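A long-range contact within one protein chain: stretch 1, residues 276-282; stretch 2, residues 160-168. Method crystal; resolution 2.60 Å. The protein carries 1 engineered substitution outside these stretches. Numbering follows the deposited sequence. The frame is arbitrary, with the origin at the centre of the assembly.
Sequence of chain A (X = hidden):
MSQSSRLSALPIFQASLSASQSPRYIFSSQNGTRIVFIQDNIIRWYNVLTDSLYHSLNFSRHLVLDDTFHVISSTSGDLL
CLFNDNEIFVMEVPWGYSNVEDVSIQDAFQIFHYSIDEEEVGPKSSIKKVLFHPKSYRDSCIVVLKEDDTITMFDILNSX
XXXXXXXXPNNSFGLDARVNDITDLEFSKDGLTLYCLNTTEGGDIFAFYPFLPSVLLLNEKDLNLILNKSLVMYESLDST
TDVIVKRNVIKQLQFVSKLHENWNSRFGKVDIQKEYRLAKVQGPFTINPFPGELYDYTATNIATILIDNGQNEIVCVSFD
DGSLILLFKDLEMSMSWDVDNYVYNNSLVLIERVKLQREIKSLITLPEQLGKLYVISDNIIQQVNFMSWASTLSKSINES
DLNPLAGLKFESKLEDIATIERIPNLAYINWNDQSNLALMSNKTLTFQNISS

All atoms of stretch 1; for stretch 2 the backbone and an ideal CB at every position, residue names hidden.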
# COMPACT_ATOMS: atom_id res chain seq x y z
N TYR A 276 -17.82 -0.50 6.33
CA TYR A 276 -17.09 0.55 5.61
C TYR A 276 -15.59 0.35 5.54
O TYR A 276 -14.89 1.14 4.93
CB TYR A 276 -17.35 1.92 6.24
CG TYR A 276 -18.81 2.27 6.37
CD1 TYR A 276 -19.55 1.87 7.48
CD2 TYR A 276 -19.46 3.00 5.38
CE1 TYR A 276 -20.89 2.19 7.60
CE2 TYR A 276 -20.81 3.33 5.49
CZ TYR A 276 -21.52 2.92 6.60
OH TYR A 276 -22.85 3.25 6.70
N ARG A 277 -15.09 -0.71 6.16
CA ARG A 277 -13.66 -0.95 6.16
C ARG A 277 -13.16 -1.91 5.09
O ARG A 277 -11.94 -2.03 4.89
CB ARG A 277 -13.23 -1.43 7.54
CG ARG A 277 -13.61 -0.46 8.64
CD ARG A 277 -12.53 -0.38 9.67
NE ARG A 277 -12.66 -1.42 10.68
CZ ARG A 277 -11.62 -2.05 11.20
NH1 ARG A 277 -10.39 -1.76 10.80
NH2 ARG A 277 -11.80 -2.95 12.16
N LEU A 278 -14.08 -2.60 4.42
CA LEU A 278 -13.71 -3.53 3.36
C LEU A 278 -13.65 -2.75 2.05
O LEU A 278 -14.68 -2.43 1.47
CB LEU A 278 -14.73 -4.66 3.25
CG LEU A 278 -14.77 -5.61 4.45
CD1 LEU A 278 -15.98 -6.52 4.36
CD2 LEU A 278 -13.48 -6.42 4.49
N ALA A 279 -12.45 -2.43 1.60
CA ALA A 279 -12.32 -1.66 0.38
C ALA A 279 -11.38 -2.33 -0.61
O ALA A 279 -10.37 -2.92 -0.22
CB ALA A 279 -11.82 -0.28 0.70
N LYS A 280 -11.72 -2.25 -1.89
CA LYS A 280 -10.89 -2.85 -2.91
C LYS A 280 -9.88 -1.86 -3.46
O LYS A 280 -10.18 -0.67 -3.64
CB LYS A 280 -11.75 -3.43 -4.03
CG LYS A 280 -12.45 -4.70 -3.64
CD LYS A 280 -13.12 -5.37 -4.82
CE LYS A 280 -13.75 -6.70 -4.40
NZ LYS A 280 -14.42 -7.44 -5.52
N VAL A 281 -8.68 -2.36 -3.72
CA VAL A 281 -7.59 -1.55 -4.24
C VAL A 281 -7.91 -0.80 -5.52
O VAL A 281 -8.62 -1.30 -6.39
CB VAL A 281 -6.34 -2.38 -4.55
CG1 VAL A 281 -5.15 -1.79 -3.81
CG2 VAL A 281 -6.58 -3.82 -4.18
N GLN A 282 -7.35 0.40 -5.61
CA GLN A 282 -7.49 1.24 -6.78
C GLN A 282 -6.11 1.21 -7.44
O GLN A 282 -5.10 0.97 -6.76
CB GLN A 282 -7.85 2.67 -6.37
CG GLN A 282 -9.15 2.80 -5.64
CD GLN A 282 -9.61 4.24 -5.53
OE1 GLN A 282 -9.51 5.01 -6.49
NE2 GLN A 282 -10.13 4.61 -4.36
N UNK A 160 -13.21 -8.65 20.43
CA UNK A 160 -14.57 -8.76 19.90
C UNK A 160 -14.56 -8.16 18.49
O UNK A 160 -15.59 -7.68 18.00
CB UNK A 160 -15.58 -8.05 20.80
N UNK A 161 -13.39 -8.18 17.87
CA UNK A 161 -13.17 -7.65 16.52
C UNK A 161 -12.35 -8.67 15.73
O UNK A 161 -11.19 -8.90 16.04
CB UNK A 161 -12.46 -6.29 16.56
N UNK A 162 -12.97 -9.29 14.73
CA UNK A 162 -12.26 -10.27 13.92
C UNK A 162 -11.41 -9.48 12.95
O UNK A 162 -11.91 -8.60 12.25
CB UNK A 162 -13.21 -11.22 13.20
N UNK A 163 -10.10 -9.78 12.88
CA UNK A 163 -9.21 -9.06 11.97
C UNK A 163 -9.79 -8.88 10.56
O UNK A 163 -10.53 -9.73 10.08
CB UNK A 163 -7.87 -9.80 11.88
N UNK A 164 -9.48 -7.76 9.93
CA UNK A 164 -9.97 -7.51 8.59
C UNK A 164 -8.86 -7.79 7.59
O UNK A 164 -7.73 -7.32 7.74
CB UNK A 164 -10.48 -6.07 8.45
N UNK A 165 -9.20 -8.57 6.57
CA UNK A 165 -8.22 -8.93 5.57
C UNK A 165 -8.59 -8.35 4.23
O UNK A 165 -9.66 -8.64 3.70
CB UNK A 165 -8.08 -10.45 5.47
N UNK A 166 -7.70 -7.52 3.70
CA UNK A 166 -7.91 -6.89 2.42
C UNK A 166 -6.93 -7.48 1.44
O UNK A 166 -5.90 -8.03 1.85
CB UNK A 166 -7.76 -5.37 2.51
N UNK A 167 -7.25 -7.34 0.16
CA UNK A 167 -6.45 -7.85 -0.96
C UNK A 167 -6.30 -9.37 -0.83
O UNK A 167 -5.20 -9.92 -0.96
CB UNK A 167 -5.08 -7.17 -1.00
N UNK A 168 -7.42 -10.04 -0.57
CA UNK A 168 -7.45 -11.49 -0.42
C UNK A 168 -7.11 -12.17 -1.74
O UNK A 168 -7.33 -11.61 -2.82
CB UNK A 168 -8.82 -11.95 0.08

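Position 160 lies beyond the reach of stretch 1: nothing of that stretch comes within 5.5 Å of its ideal CB, so the contact leaves its identity open. It is Gln 160, out of contact.

At position 161 the CA-to-CB bond points toward stretch 1, but across a gap. The nearest feature on the far side is the guanidinium of Arg 277, so a long side chain is needed to approach it, and an acid or an amide would suit the positive charge. The residue is Glu 161. Its OE1 stops 4.0 Å from NH2 of Arg 277. That is too far for a salt bridge, but the opposite charges still attract.

Positions 162 and 163 meet nothing of stretch 1, and at 163 the CB points away. The phi of -45° at 163 is compatible with proline, without requiring it. They are Lys 162 and Pro 163, neither in contact.

Position 164, with extended angles of -102/130, directs its CB toward stretch 1, 4.9 Å from NH1 of Arg 277 and 5.0 Å from CD2 of Leu 278. A guanidinium face and a leucine methyl both welcome aliphatic carbon, so isoleucine, leucine, valine or methionine would be reasonable. Ile 164 is found. Its CD1 lies over one face of the guanidinium, 3.3 Å from CZ of Arg 277, while its CG2 packs 3.6 Å from CD2 of Leu 278; the branch at CB thus serves two neighbours.

Position 165 continues the strand with its CB turned away, as alternation demands. Many residues would do, and beta-branched ones favour extended backbone. It is Val 165.

At 166 the CB points toward stretch 1 again, 4.5 Å from O of Ala 279. With the side chain of Leu 278 also nearby, a medium-sized apolar residue would fill the space. Leu 166 does so: its CD2 lies 3.9 Å from CD2 of Leu 278, and its CD1 lies 4.0 Å from O of Ala 279.

Position 167 has phi/psi of 59/47, a left-handed conformation that glycine, asparagine and aspartate tolerate best. Its CB points sideways, 4.9 Å from CG2 of Val 281, leaving room for a short side chain. Asn 167 fits the backbone, and its OD1 comes within 3.6 Å of CG2 of Val 281; its polar atoms are hydrogen-bonded elsewhere in the structure.

Position 168 points its CB sideways with no neighbour close, so a long polar chain fits. Lys 168 makes no direct contact.

Stretch 2 (160-168) QEKPIVLNK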
# COMPACT_ATOMS: atom_id res chain seq x y z
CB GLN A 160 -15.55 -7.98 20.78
CG GLN A 160 -15.26 -8.10 22.27
CD GLN A 160 -16.14 -7.17 23.09
OE1 GLN A 160 -16.26 -5.98 22.80
NE2 GLN A 160 -16.76 -7.72 24.14
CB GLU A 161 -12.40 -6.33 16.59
CG GLU A 161 -13.24 -5.15 17.06
CD GLU A 161 -13.71 -4.28 15.90
OE1 GLU A 161 -14.16 -4.83 14.86
OE2 GLU A 161 -13.66 -3.04 16.03
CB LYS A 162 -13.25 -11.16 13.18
CG LYS A 162 -14.32 -11.70 14.11
CD LYS A 162 -15.06 -12.92 13.55
CE LYS A 162 -16.02 -13.48 14.60
NZ LYS A 162 -16.52 -14.84 14.24
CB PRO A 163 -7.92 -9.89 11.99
CG PRO A 163 -8.38 -11.25 12.41
CD PRO A 163 -9.41 -10.94 13.47
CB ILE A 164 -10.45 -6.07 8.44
CG1 ILE A 164 -11.57 -5.82 9.45
CG2 ILE A 164 -10.93 -5.82 7.00
CD1 ILE A 164 -12.35 -4.58 9.17
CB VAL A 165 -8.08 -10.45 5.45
CG1 VAL A 165 -7.05 -10.80 4.39
CG2 VAL A 165 -7.67 -11.04 6.79
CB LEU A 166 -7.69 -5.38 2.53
CG LEU A 166 -8.53 -4.65 3.58
CD1 LEU A 166 -8.51 -3.17 3.29
CD2 LEU A 166 -9.96 -5.14 3.56
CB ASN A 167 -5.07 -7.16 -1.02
CG ASN A 167 -4.44 -7.24 -2.41
OD1 ASN A 167 -5.10 -6.99 -3.42
ND2 ASN A 167 -3.15 -7.57 -2.46
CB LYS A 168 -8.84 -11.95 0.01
CG LYS A 168 -9.33 -11.36 1.32
CD LYS A 168 -10.75 -11.82 1.60
CE LYS A 168 -11.42 -10.99 2.69
NZ LYS A 168 -12.89 -11.24 2.78
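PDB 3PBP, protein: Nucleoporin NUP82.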